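Long-range contacts in NADP-dependent alcohol dehydrogenase (Entamoeba histolytica, PDB 2OUI), which catalyses the NADP-dependent interconversion of alcohols with the corresponding carbonyl compounds, with a zinc ion bound in its catalytic domain: residues 57-62 with 108-113; 322-327 with 347-352; 154-159 with 182-187; 71-76 with 128-133; 10-15 with 42-47. The protein carries 1 engineered substitution. All blocks are in the same frame, centred on the assembly; numbering follows the deposited sequence.

Contact 1: 57-62 with 108-113; sequences LGHEAV and GGWKFS. With ZN (zinc ion), chain E.
His-59, a zinc ligand, is gripped by the 108-113 loop on its ring edge, over one ring face and along its CB. Its NE2 binds the metal at 2.1 Å, sharing it with Cys-37 and Asp-150. At the other nitrogen, ND1 donates to Ser-113 OG across 2.7 Å, nearly straight (162°) and almost in the ring plane. Trp-110 comes over one face: the edge of its indole, led by NE1, lies 3.7 Å from His-59 ND1 in an edge-to-face pair with the planes at 79°. Phe-112 CB closes on His-59 CB at 3.6 Å, and Ser-113 CB packs against the backbone N of Gly-58 at 3.5 Å. The fit loosens toward the outer part of the loop. There the Phe-112 ring turns off toward Val-126, and the partly exposed Lys-111 leaves His-59 altogether, its NZ reaching Gly-108 O and Asp-89. Ser-113 OG is also hydrogen-bonded to Asp-40, which makes Ser-113 and Asp-40 a second shell behind the metal. With the proton on ND1, NE2 is left to give its lone pair to zinc, and the Asp-40 carboxylate, acting through Ser-113, may make the imidazole a stronger electron donor to zinc.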
# COMPACT_ATOMS: atom_id res chain seq x y z
N LEU A 57 -20.05 -17.40 26.97
CA LEU A 57 -20.32 -16.78 25.67
C LEU A 57 -20.14 -15.27 25.73
O LEU A 57 -19.88 -14.73 26.80
CB LEU A 57 -21.72 -17.15 25.19
CG LEU A 57 -21.87 -18.64 24.85
CD1 LEU A 57 -23.33 -18.98 24.73
CD2 LEU A 57 -21.13 -18.95 23.55
N GLY A 58 -20.26 -14.62 24.57
CA GLY A 58 -20.19 -13.17 24.49
C GLY A 58 -18.81 -12.56 24.31
O GLY A 58 -17.81 -13.02 24.89
N HIS A 59 -18.75 -11.49 23.51
CA HIS A 59 -17.50 -10.82 23.23
C HIS A 59 -17.69 -9.32 22.97
O HIS A 59 -16.87 -8.68 22.30
CB HIS A 59 -16.74 -11.49 22.08
CG HIS A 59 -17.58 -11.76 20.85
ND1 HIS A 59 -18.10 -13.00 20.57
CD2 HIS A 59 -17.97 -10.95 19.84
CE1 HIS A 59 -18.79 -12.94 19.44
NE2 HIS A 59 -18.72 -11.71 18.98
N GLU A 60 -18.76 -8.74 23.52
CA GLU A 60 -19.04 -7.33 23.37
C GLU A 60 -19.40 -6.79 24.75
O GLU A 60 -20.45 -7.14 25.29
CB GLU A 60 -20.22 -7.15 22.42
CG GLU A 60 -19.87 -7.51 20.98
CD GLU A 60 -21.10 -7.69 20.11
OE1 GLU A 60 -21.49 -6.70 19.44
OE2 GLU A 60 -21.69 -8.80 20.13
N ALA A 61 -18.52 -5.96 25.31
CA ALA A 61 -18.70 -5.44 26.69
C ALA A 61 -18.10 -4.05 26.84
O ALA A 61 -17.07 -3.75 26.24
CB ALA A 61 -18.03 -6.36 27.70
N VAL A 62 -18.75 -3.25 27.67
CA VAL A 62 -18.14 -2.09 28.35
C VAL A 62 -18.12 -2.56 29.80
O VAL A 62 -19.08 -3.16 30.27
CB VAL A 62 -19.02 -0.83 28.21
CG1 VAL A 62 -18.61 0.26 29.21
CG2 VAL A 62 -18.94 -0.32 26.76
N GLY A 108 -6.68 -16.25 16.35
CA GLY A 108 -6.13 -16.39 17.71
C GLY A 108 -6.33 -15.16 18.56
O GLY A 108 -6.31 -15.24 19.78
N GLY A 109 -6.45 -14.00 17.93
CA GLY A 109 -6.72 -12.76 18.66
C GLY A 109 -8.18 -12.62 19.08
O GLY A 109 -8.51 -11.81 19.95
N TRP A 110 -9.06 -13.40 18.45
CA TRP A 110 -10.45 -13.47 18.89
C TRP A 110 -10.54 -14.59 19.94
O TRP A 110 -10.65 -15.79 19.60
CB TRP A 110 -11.39 -13.71 17.70
CG TRP A 110 -12.83 -13.99 18.11
CD1 TRP A 110 -13.48 -13.55 19.24
CD2 TRP A 110 -13.79 -14.75 17.37
NE1 TRP A 110 -14.79 -14.01 19.25
CE2 TRP A 110 -14.99 -14.77 18.12
CE3 TRP A 110 -13.74 -15.46 16.16
CZ2 TRP A 110 -16.14 -15.44 17.69
CZ3 TRP A 110 -14.86 -16.14 15.73
CH2 TRP A 110 -16.06 -16.12 16.50
N LYS A 111 -10.47 -14.20 21.21
CA LYS A 111 -10.41 -15.18 22.29
C LYS A 111 -11.80 -15.42 22.89
O LYS A 111 -12.29 -16.58 22.93
CB LYS A 111 -9.40 -14.71 23.37
CG LYS A 111 -8.00 -14.50 22.77
CD LYS A 111 -6.92 -14.28 23.83
CE LYS A 111 -5.57 -13.93 23.12
NZ LYS A 111 -5.02 -15.08 22.33
N PHE A 112 -12.41 -14.33 23.37
CA PHE A 112 -13.73 -14.35 24.01
C PHE A 112 -14.76 -15.08 23.13
O PHE A 112 -15.05 -14.64 22.03
CB PHE A 112 -14.27 -12.94 24.19
CG PHE A 112 -13.52 -12.09 25.20
CD1 PHE A 112 -13.23 -12.56 26.48
CD2 PHE A 112 -13.23 -10.76 24.90
CE1 PHE A 112 -12.57 -11.74 27.44
CE2 PHE A 112 -12.58 -9.94 25.84
CZ PHE A 112 -12.25 -10.43 27.10
N SER A 113 -15.36 -16.15 23.66
CA SER A 113 -16.40 -16.96 22.98
C SER A 113 -15.92 -17.60 21.67
O SER A 113 -16.73 -18.12 20.91
CB SER A 113 -17.76 -16.23 22.80
OG SER A 113 -17.83 -15.46 21.60
ZN ZN E . -19.40 -10.88 17.21

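Contact 2: 322-327 with 347-352; sequences HRFEGL and PVVRIH
This is a parallel strand pairing within a beta-alpha-beta unit: strands 320-325 and 346-350 run side by side, joined along the chain by helix 329-339, in the mixed sheet of the catalytic domain. The two short segments lie 21° from exactly parallel, and the main chain alternates donor and acceptor from one to the other. Val-348 N reaches His-322 O at 2.9 Å, Phe-324 N meets Val-348 O at 3.0 Å, Arg-350 N bonds to Phe-324 O, and Gly-326 N closes the ladder on Arg-350 O at 2.8 Å. Gly-326 has the positive phi (106°) that suits glycine as the chain leaves the strand.

On the face carrying Phe-324, the ring edge is met by Pro-347, CE1 to CB 4.1 Å, while Phe-324 CB touches Val-349 CG2 at 3.9 Å. The reverse face is more polar. Arg-323 CG runs alongside Val-348 CG2, and Glu-325, bent at chi2 (-81°), folds over so that OE2 approaches Arg-350 CB. A water joins Glu-325 OE1, to which it donates at 3.0 Å, with His-352 ND1. The guanidinium of Arg-350 instead pairs with Glu-356, and NE2 of His-352 lies over the centre of the guanidinium.

Helix 329-339 covers the Phe-324 face through Val-330, Leu-336 and Met-337, helix 142-145 flanks the Arg-323 face through Glu-143, and strand 27-34 pairs with the far side of 346-350.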
# COMPACT_ATOMS: atom_id res chain seq x y z
N HIS A 322 -33.39 -3.13 21.27
CA HIS A 322 -33.94 -3.82 22.43
C HIS A 322 -33.01 -3.54 23.60
O HIS A 322 -31.79 -3.67 23.47
CB HIS A 322 -33.95 -5.33 22.19
CG HIS A 322 -34.92 -5.78 21.15
ND1 HIS A 322 -34.68 -5.65 19.80
CD2 HIS A 322 -36.12 -6.39 21.26
CE1 HIS A 322 -35.70 -6.14 19.12
NE2 HIS A 322 -36.59 -6.59 19.99
N ARG A 323 -33.59 -3.16 24.74
CA ARG A 323 -32.82 -2.83 25.93
C ARG A 323 -33.29 -3.66 27.13
O ARG A 323 -34.50 -3.71 27.40
CB ARG A 323 -32.94 -1.34 26.25
CG ARG A 323 -32.30 -0.42 25.20
CD ARG A 323 -32.60 1.05 25.48
NE ARG A 323 -32.30 1.90 24.32
CZ ARG A 323 -31.14 2.51 24.12
NH1 ARG A 323 -30.14 2.38 25.00
NH2 ARG A 323 -30.96 3.25 23.03
N PHE A 324 -32.35 -4.30 27.83
CA PHE A 324 -32.64 -5.15 29.00
C PHE A 324 -31.85 -4.64 30.21
O PHE A 324 -30.85 -3.94 30.05
CB PHE A 324 -32.16 -6.60 28.72
CG PHE A 324 -32.92 -7.31 27.63
CD1 PHE A 324 -32.42 -7.35 26.34
CD2 PHE A 324 -34.10 -7.99 27.91
CE1 PHE A 324 -33.12 -8.01 25.31
CE2 PHE A 324 -34.81 -8.66 26.91
CZ PHE A 324 -34.31 -8.67 25.60
N GLU A 325 -32.26 -5.02 31.41
CA GLU A 325 -31.48 -4.73 32.59
C GLU A 325 -31.22 -6.03 33.32
O GLU A 325 -32.14 -6.82 33.52
CB GLU A 325 -32.25 -3.81 33.55
CG GLU A 325 -32.68 -2.48 32.96
CD GLU A 325 -31.56 -1.45 32.96
OE1 GLU A 325 -30.77 -1.43 33.93
OE2 GLU A 325 -31.49 -0.66 31.99
N GLY A 326 -29.97 -6.23 33.73
CA GLY A 326 -29.63 -7.37 34.58
C GLY A 326 -28.88 -8.43 33.82
O GLY A 326 -29.23 -8.76 32.67
N LEU A 327 -27.85 -8.98 34.47
CA LEU A 327 -26.99 -9.98 33.84
C LEU A 327 -27.77 -11.17 33.27
O LEU A 327 -27.43 -11.67 32.20
CB LEU A 327 -25.91 -10.45 34.80
CG LEU A 327 -24.88 -11.45 34.23
CD1 LEU A 327 -24.12 -10.92 33.03
CD2 LEU A 327 -23.88 -11.89 35.33
N PRO A 347 -29.58 -5.97 20.43
CA PRO A 347 -29.96 -5.76 21.82
C PRO A 347 -28.76 -5.37 22.68
O PRO A 347 -27.61 -5.68 22.35
CB PRO A 347 -30.48 -7.13 22.27
CG PRO A 347 -30.28 -8.07 21.08
CD PRO A 347 -29.30 -7.40 20.16
N VAL A 348 -29.04 -4.66 23.77
CA VAL A 348 -28.02 -4.37 24.76
C VAL A 348 -28.57 -4.64 26.15
O VAL A 348 -29.76 -4.46 26.41
CB VAL A 348 -27.47 -2.92 24.72
CG1 VAL A 348 -26.58 -2.73 23.53
CG2 VAL A 348 -28.58 -1.88 24.75
N VAL A 349 -27.69 -5.09 27.03
CA VAL A 349 -28.06 -5.37 28.39
C VAL A 349 -27.22 -4.47 29.28
O VAL A 349 -26.02 -4.44 29.15
CB VAL A 349 -27.74 -6.84 28.75
CG1 VAL A 349 -28.07 -7.13 30.22
CG2 VAL A 349 -28.52 -7.79 27.83
N ARG A 350 -27.87 -3.77 30.21
CA ARG A 350 -27.18 -2.91 31.16
C ARG A 350 -27.15 -3.61 32.51
O ARG A 350 -28.16 -4.19 32.94
CB ARG A 350 -27.88 -1.54 31.23
CG ARG A 350 -27.11 -0.43 31.96
CD ARG A 350 -25.83 0.10 31.22
NE ARG A 350 -25.34 1.32 31.87
CZ ARG A 350 -24.67 1.37 33.03
NH1 ARG A 350 -24.37 0.26 33.70
NH2 ARG A 350 -24.31 2.54 33.53
N ILE A 351 -25.99 -3.58 33.17
CA ILE A 351 -25.81 -4.19 34.48
C ILE A 351 -25.31 -3.12 35.46
O ILE A 351 -24.38 -2.38 35.16
CB ILE A 351 -24.78 -5.36 34.46
CG1 ILE A 351 -25.16 -6.46 33.45
CG2 ILE A 351 -24.64 -5.99 35.85
CD1 ILE A 351 -24.59 -6.24 32.08
N HIS A 352 -25.95 -3.04 36.62
CA HIS A 352 -25.61 -2.05 37.65
C HIS A 352 -25.04 -2.67 38.92
O HIS A 352 -25.33 -3.83 39.25
CB HIS A 352 -26.83 -1.20 38.01
CG HIS A 352 -27.25 -0.27 36.91
ND1 HIS A 352 -28.43 -0.42 36.23
CD2 HIS A 352 -26.63 0.81 36.37
CE1 HIS A 352 -28.54 0.54 35.32
NE2 HIS A 352 -27.46 1.30 35.39
O HOH W 1 -30.19 -3.17 36.30

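Contact 3: 154-159 with 182-187; sequences TGFHGA and SVAGAN
Two helices cross here through small residues: helix 148-161, which carries the zinc ligand Asp-150, and helix 177-188, whose N-terminal end includes the last glycine of what is probably the GxGxxG dinucleotide-binding motif of the Rossmann fold. Their axes come within 7.2 Å at a crossing angle of -51°, an approach made possible by Gly-155 and Gly-185, which bring backbone rather than side chain into the interface.

One polar bond spans the helices. Ser-182 OG, placed beside its own backbone N, donates to Gly-155 O at 2.8 Å, in the carbonyl plane and on a lone pair, on an oxygen that also accepts a weak helical bond from Ala-159 N. Ser-182 CA adds a CA-H...O contact to the same Gly-155 O at 3.3 Å, so that oxygen is used from both helices.

The aromatic contact is a CH-pi one. Gly-185 CA sits over a face of the Phe-156 ring, 3.9 Å from the centroid, toward the rim, where CD1 and CE1 are nearest. Leu-305 and Leu-308 of helix 298-310 also touch this ring, as does Leu-166 of the third subunit.

Apolar packing completes the crossing. Phe-156 CE1 also lies 4.1 Å from Ala-184 CB. Ala-159 points toward the other helix, its CB resting against the peptide joining Gly-185 to Ala-186, 3.7 Å from Gly-185 C and 3.5 Å from Ala-186 N.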
# COMPACT_ATOMS: atom_id res chain seq x y z
N THR A 154 -15.82 -4.25 13.20
CA THR A 154 -15.94 -5.26 12.14
C THR A 154 -16.55 -4.64 10.88
O THR A 154 -16.05 -4.88 9.78
CB THR A 154 -16.77 -6.46 12.61
OG1 THR A 154 -16.14 -6.99 13.79
CG2 THR A 154 -16.82 -7.53 11.52
N GLY A 155 -17.61 -3.87 11.04
CA GLY A 155 -18.25 -3.18 9.92
C GLY A 155 -17.27 -2.28 9.19
O GLY A 155 -17.13 -2.37 7.96
N PHE A 156 -16.56 -1.43 9.94
CA PHE A 156 -15.52 -0.58 9.35
C PHE A 156 -14.43 -1.42 8.70
O PHE A 156 -13.91 -1.02 7.65
CB PHE A 156 -14.89 0.37 10.36
CG PHE A 156 -15.76 1.57 10.68
CD1 PHE A 156 -17.15 1.51 10.56
CD2 PHE A 156 -15.18 2.77 11.11
CE1 PHE A 156 -17.96 2.61 10.88
CE2 PHE A 156 -15.99 3.87 11.44
CZ PHE A 156 -17.38 3.79 11.31
N HIS A 157 -14.05 -2.54 9.32
CA HIS A 157 -13.02 -3.40 8.71
C HIS A 157 -13.45 -3.97 7.35
O HIS A 157 -12.63 -4.12 6.47
CB HIS A 157 -12.52 -4.50 9.68
CG HIS A 157 -11.24 -5.15 9.23
ND1 HIS A 157 -10.11 -4.42 8.92
CD2 HIS A 157 -10.92 -6.44 9.05
CE1 HIS A 157 -9.15 -5.25 8.55
NE2 HIS A 157 -9.61 -6.48 8.62
N GLY A 158 -14.74 -4.27 7.18
CA GLY A 158 -15.28 -4.69 5.86
C GLY A 158 -15.01 -3.59 4.84
O GLY A 158 -14.53 -3.85 3.73
N ALA A 159 -15.26 -2.35 5.24
CA ALA A 159 -14.99 -1.20 4.38
C ALA A 159 -13.50 -1.01 4.10
O ALA A 159 -13.11 -0.68 2.97
CB ALA A 159 -15.62 0.05 4.95
N SER A 182 -20.75 -1.25 8.05
CA SER A 182 -19.98 -1.24 6.78
C SER A 182 -20.46 -0.13 5.83
O SER A 182 -19.65 0.45 5.09
CB SER A 182 -20.09 -2.58 6.05
OG SER A 182 -19.38 -3.60 6.74
N VAL A 183 -21.77 0.13 5.82
CA VAL A 183 -22.31 1.30 5.17
C VAL A 183 -21.72 2.56 5.78
O VAL A 183 -21.27 3.46 5.06
CB VAL A 183 -23.87 1.33 5.18
CG1 VAL A 183 -24.39 2.67 4.64
CG2 VAL A 183 -24.44 0.17 4.33
N ALA A 184 -21.77 2.67 7.10
CA ALA A 184 -21.22 3.86 7.76
C ALA A 184 -19.70 3.98 7.49
O ALA A 184 -19.21 5.07 7.19
CB ALA A 184 -21.55 3.86 9.27
N GLY A 185 -18.98 2.85 7.55
CA GLY A 185 -17.54 2.81 7.26
C GLY A 185 -17.24 3.26 5.83
O GLY A 185 -16.36 4.10 5.62
N ALA A 186 -17.96 2.71 4.85
CA ALA A 186 -17.80 3.12 3.45
C ALA A 186 -18.03 4.62 3.27
O ALA A 186 -17.30 5.28 2.55
CB ALA A 186 -18.73 2.30 2.52
N ASN A 187 -19.05 5.16 3.93
CA ASN A 187 -19.31 6.60 3.90
C ASN A 187 -18.18 7.44 4.50
O ASN A 187 -17.87 8.54 4.00
CB ASN A 187 -20.64 6.88 4.64
CG ASN A 187 -21.24 8.23 4.27
OD1 ASN A 187 -21.63 9.02 5.15
ND2 ASN A 187 -21.32 8.52 3.00

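Contact 4: 71-76 with 128-133; sequences LVKRLK and EADANL
Asp-130, in the short helix 129-132, reaches across to the 71-76 loop and binds its main chain with both carboxylate oxygens. At the base of the side chain, Asp-130 CB lies 4.0 Å from Arg-74 CD, the aliphatic part of the arginine crossing obliquely over it. The chi1 of -84° sets CG beside the backbone N, and there Asp-130 CG lies in front of two successive amides, 3.5 Å from both Lys-73 N and Arg-74 N. OD1 accepts from Arg-74 N at 2.9 Å, the donor standing 39° out of the carboxylate plane, and Val-72 CG1 presses on the same Asp-130 OD1 at 3.4 Å. OD2 is held more squarely: Lys-73 N meets the syn lone pair of Asp-130 OD2 at 2.8 Å, with the N-H pointing at it at 167°. A water also donates to Asp-130 OD2 at 2.8 Å, so the carboxylate binds two successive amides, and the water, donating to Leu-71 O as well, extends the link to that residue.

The charged tips of Lys-73 and Arg-74 take no direct part, Arg-74 NE remaining 5.5 Å from Asp-130 OD1; the carboxylate is therefore satisfied by peptide N-H groups and water. Beneath it lies an apolar patch in which Leu-75 CD1 touches Ala-129 CB at 3.8 Å and Leu-133 CD1.

The patch faces the sheet of the catalytic domain: Leu-75 and Leu-133 rest on Val-81 of strand 80-83, Ala-129 and Leu-133 on strand 27-34, while from the helix itself Ala-131 O bonds to Gln-96 of the fourth subunit.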
# COMPACT_ATOMS: atom_id res chain seq x y z
N LEU A 71 1.96 -5.59 36.95
CA LEU A 71 2.70 -4.81 35.96
C LEU A 71 1.80 -3.94 35.09
O LEU A 71 2.25 -3.42 34.05
CB LEU A 71 3.55 -5.73 35.08
CG LEU A 71 4.72 -6.44 35.75
CD1 LEU A 71 5.42 -7.26 34.68
CD2 LEU A 71 5.68 -5.44 36.41
N VAL A 72 0.55 -3.79 35.50
CA VAL A 72 -0.42 -2.96 34.78
C VAL A 72 -0.14 -1.51 35.17
O VAL A 72 -0.10 -1.20 36.35
CB VAL A 72 -1.88 -3.38 35.10
CG1 VAL A 72 -2.86 -2.36 34.56
CG2 VAL A 72 -2.19 -4.78 34.46
N LYS A 73 0.07 -0.65 34.17
CA LYS A 73 0.49 0.74 34.41
C LYS A 73 -0.54 1.80 34.04
O LYS A 73 -0.46 2.93 34.53
CB LYS A 73 1.79 1.05 33.63
CG LYS A 73 3.00 0.26 34.07
CD LYS A 73 4.07 0.28 32.99
CE LYS A 73 5.33 -0.43 33.45
NZ LYS A 73 6.40 -0.38 32.40
N ARG A 74 -1.49 1.46 33.16
CA ARG A 74 -2.35 2.47 32.55
C ARG A 74 -3.76 2.44 33.16
O ARG A 74 -4.58 3.35 32.93
CB ARG A 74 -2.45 2.25 31.03
CG ARG A 74 -1.13 2.28 30.27
CD ARG A 74 -1.38 2.20 28.75
NE ARG A 74 -2.05 3.40 28.26
CZ ARG A 74 -1.42 4.51 27.87
NH1 ARG A 74 -0.09 4.58 27.88
NH2 ARG A 74 -2.12 5.56 27.44
N LEU A 75 -4.03 1.40 33.95
CA LEU A 75 -5.38 1.13 34.42
C LEU A 75 -5.40 0.95 35.90
O LEU A 75 -4.43 0.50 36.50
CB LEU A 75 -5.90 -0.16 33.79
CG LEU A 75 -5.97 -0.14 32.27
CD1 LEU A 75 -6.11 -1.58 31.78
CD2 LEU A 75 -7.13 0.75 31.79
N LYS A 76 -6.53 1.28 36.51
CA LYS A 76 -6.67 1.03 37.93
C LYS A 76 -8.05 0.46 38.25
O LYS A 76 -9.01 0.65 37.48
CB LYS A 76 -6.36 2.30 38.73
CG LYS A 76 -7.18 3.51 38.35
CD LYS A 76 -6.60 4.81 38.95
CE LYS A 76 -7.65 5.95 38.95
NZ LYS A 76 -8.12 6.35 37.58
N GLU A 128 -3.07 -8.94 28.57
CA GLU A 128 -2.39 -7.71 28.13
C GLU A 128 -3.28 -6.46 28.26
O GLU A 128 -3.53 -5.74 27.30
CB GLU A 128 -1.81 -7.89 26.71
CG GLU A 128 -0.64 -8.89 26.75
CD GLU A 128 -0.07 -9.20 25.38
OE1 GLU A 128 -0.06 -8.29 24.52
OE2 GLU A 128 0.39 -10.35 25.20
N ALA A 129 -3.77 -6.23 29.48
CA ALA A 129 -4.81 -5.23 29.70
C ALA A 129 -4.44 -3.79 29.31
O ALA A 129 -5.29 -3.05 28.82
CB ALA A 129 -5.28 -5.28 31.16
N ASP A 130 -3.20 -3.37 29.54
CA ASP A 130 -2.79 -2.02 29.14
C ASP A 130 -2.93 -1.86 27.65
O ASP A 130 -3.31 -0.79 27.17
CB ASP A 130 -1.32 -1.74 29.52
CG ASP A 130 -1.17 -1.28 30.96
OD1 ASP A 130 -2.19 -0.93 31.60
OD2 ASP A 130 -0.01 -1.27 31.46
N ALA A 131 -2.63 -2.92 26.90
CA ALA A 131 -2.62 -2.85 25.45
C ALA A 131 -4.05 -3.03 24.91
O ALA A 131 -4.39 -2.49 23.87
CB ALA A 131 -1.73 -3.94 24.89
N ASN A 132 -4.89 -3.77 25.63
CA ASN A 132 -6.17 -4.20 25.12
C ASN A 132 -7.44 -3.51 25.64
O ASN A 132 -8.51 -3.79 25.14
CB ASN A 132 -6.31 -5.72 25.27
CG ASN A 132 -5.45 -6.45 24.28
OD1 ASN A 132 -5.32 -6.00 23.15
ND2 ASN A 132 -4.84 -7.56 24.70
N LEU A 133 -7.32 -2.61 26.62
CA LEU A 133 -8.50 -1.91 27.15
C LEU A 133 -8.40 -0.38 26.96
O LEU A 133 -7.38 0.23 27.32
CB LEU A 133 -8.68 -2.22 28.64
CG LEU A 133 -9.05 -3.69 28.92
CD1 LEU A 133 -9.08 -3.95 30.42
CD2 LEU A 133 -10.37 -4.09 28.26
O HOH W 2 1.30 -3.80 31.39

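Contact 5: 10-15 with 42-47; sequences GRIGWI and HTVWAG
A chi1 of 71° puts CG1 of Ile-12 in the crowded position between backbone N and carbonyl carbon and sends CG2 toward the helix. Val-44, with CG1 anti to its backbone N (175°), holds that methyl out to meet it, and Trp-45, with CG beside the backbone N (-72°), swings its indole back along the same side. Ile-12 CG2 and Val-44 CG1 touch at 3.6 Å, the two side chains crossing at about a right angle. Val-44 CG1 is also 3.7 Å above the indole plane of Trp-45, over its centre, so this one methyl touches both the isoleucine and the ring face. Farther out, Ile-12 CD1 reaches Trp-45 CH2 at 4.1 Å.

The strand belongs to the beta-hairpin formed by 2-8 and 11-16, and Gly-10, in its connecting turn, has the positive phi that favours glycine. The turn meets the C-terminal end of helix 38-46, where the helix widens into a pi-type turn. There Gly-10 N donates to Val-44 O at 2.7 Å, approaching from above the carbonyl plane and away from its lone pairs. A second link runs through a water in the plane of the indole, which accepts from Trp-45 NE1 at 2.8 Å and donates to Gly-10 O at 3.2 Å. Helix 329-339 adds to the cluster: Leu-334 and Met-335 pack on Ile-12, and Lys-338 makes a cation-pi contact with Trp-45.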
# COMPACT_ATOMS: atom_id res chain seq x y z
N GLY A 10 -25.54 -26.81 20.16
CA GLY A 10 -26.99 -26.70 20.34
C GLY A 10 -27.53 -26.52 21.75
O GLY A 10 -28.75 -26.59 21.95
N ARG A 11 -26.67 -26.28 22.74
CA ARG A 11 -27.10 -26.21 24.16
C ARG A 11 -26.42 -25.06 24.90
O ARG A 11 -25.20 -24.93 24.89
CB ARG A 11 -26.78 -27.51 24.92
CG ARG A 11 -27.82 -28.61 24.85
CD ARG A 11 -27.51 -29.79 25.79
NE ARG A 11 -26.08 -30.15 25.79
CZ ARG A 11 -25.29 -30.13 26.86
NH1 ARG A 11 -25.75 -29.78 28.05
NH2 ARG A 11 -24.02 -30.49 26.73
N ILE A 12 -27.22 -24.22 25.56
CA ILE A 12 -26.66 -23.14 26.39
C ILE A 12 -27.31 -23.16 27.75
O ILE A 12 -28.43 -23.64 27.90
CB ILE A 12 -26.81 -21.71 25.76
CG1 ILE A 12 -28.27 -21.22 25.78
CG2 ILE A 12 -26.19 -21.65 24.37
CD1 ILE A 12 -28.40 -19.79 25.16
N GLY A 13 -26.59 -22.66 28.75
CA GLY A 13 -27.13 -22.56 30.09
C GLY A 13 -26.14 -21.89 31.04
O GLY A 13 -24.97 -21.72 30.71
N TRP A 14 -26.64 -21.49 32.20
CA TRP A 14 -25.80 -20.86 33.22
C TRP A 14 -24.97 -21.90 33.96
O TRP A 14 -25.50 -22.93 34.39
CB TRP A 14 -26.68 -20.06 34.20
CG TRP A 14 -27.33 -18.91 33.49
CD1 TRP A 14 -28.53 -18.93 32.85
CD2 TRP A 14 -26.77 -17.60 33.29
NE1 TRP A 14 -28.78 -17.69 32.28
CE2 TRP A 14 -27.72 -16.86 32.52
CE3 TRP A 14 -25.58 -16.96 33.70
CZ2 TRP A 14 -27.51 -15.51 32.14
CZ3 TRP A 14 -25.36 -15.61 33.32
CH2 TRP A 14 -26.34 -14.91 32.56
N ILE A 15 -23.69 -21.61 34.12
CA ILE A 15 -22.78 -22.47 34.88
C ILE A 15 -21.96 -21.63 35.88
O ILE A 15 -21.97 -20.40 35.82
CB ILE A 15 -21.80 -23.25 33.94
CG1 ILE A 15 -20.89 -22.29 33.18
CG2 ILE A 15 -22.60 -24.17 32.98
CD1 ILE A 15 -19.77 -22.94 32.38
N HIS A 42 -23.90 -18.95 15.37
CA HIS A 42 -23.19 -19.89 14.46
C HIS A 42 -22.38 -20.88 15.31
O HIS A 42 -22.43 -22.09 15.09
CB HIS A 42 -22.21 -19.19 13.49
CG HIS A 42 -22.81 -18.12 12.64
ND1 HIS A 42 -24.14 -18.10 12.27
CD2 HIS A 42 -22.24 -17.04 12.03
CE1 HIS A 42 -24.37 -17.05 11.50
NE2 HIS A 42 -23.23 -16.39 11.35
N THR A 43 -21.65 -20.36 16.29
CA THR A 43 -20.81 -21.19 17.14
C THR A 43 -21.62 -22.25 17.88
O THR A 43 -21.26 -23.44 17.87
CB THR A 43 -19.98 -20.30 18.10
OG1 THR A 43 -19.16 -19.43 17.31
CG2 THR A 43 -19.13 -21.13 19.07
N VAL A 44 -22.73 -21.84 18.52
CA VAL A 44 -23.54 -22.77 19.31
C VAL A 44 -24.42 -23.69 18.45
O VAL A 44 -24.36 -24.92 18.59
CB VAL A 44 -24.44 -22.03 20.36
CG1 VAL A 44 -25.38 -23.01 21.09
CG2 VAL A 44 -23.60 -21.26 21.36
N TRP A 45 -25.23 -23.12 17.57
CA TRP A 45 -26.25 -23.97 16.93
C TRP A 45 -25.78 -24.58 15.59
O TRP A 45 -26.31 -25.60 15.17
CB TRP A 45 -27.62 -23.26 16.83
CG TRP A 45 -28.33 -23.13 18.18
CD1 TRP A 45 -29.11 -24.07 18.80
CD2 TRP A 45 -28.30 -21.99 19.05
NE1 TRP A 45 -29.58 -23.57 20.00
CE2 TRP A 45 -29.09 -22.30 20.17
CE3 TRP A 45 -27.70 -20.72 18.97
CZ2 TRP A 45 -29.28 -21.41 21.22
CZ3 TRP A 45 -27.89 -19.83 20.01
CH2 TRP A 45 -28.67 -20.18 21.13
N ALA A 46 -24.79 -23.96 14.96
CA ALA A 46 -24.23 -24.49 13.70
C ALA A 46 -22.94 -25.28 13.93
O ALA A 46 -22.51 -26.03 13.05
CB ALA A 46 -23.98 -23.33 12.68
N GLY A 47 -22.32 -25.13 15.10
CA GLY A 47 -21.03 -25.77 15.39
C GLY A 47 -19.93 -25.34 14.43
O GLY A 47 -18.99 -26.11 14.18
O HOH W 3 -31.07 -24.42 22.17

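In the fold
Contacts 1, 2 and 5 form one neighbourhood. Leu-57 CD1 of contact 1 packs on Ile-12 CG2 of contact 5 at 3.9 Å, and Leu-327 O of contact 2 meets Trp-14 CH2 of contact 5 at 3.4 Å. Contacts 1 and 2 reach the same sheet, their centres about 18 Å apart. The zinc is bound within contact 1, by His-59; contact 3 lies across the chain's centre from contact 1, about 20 Å between centres, yet its helix 148-161 supplies Asp-150 to the metal, and Gly-155 is about 11 Å from the ion. Contact 4 alternates with contact 1 along the chain, about 17 Å away between centres.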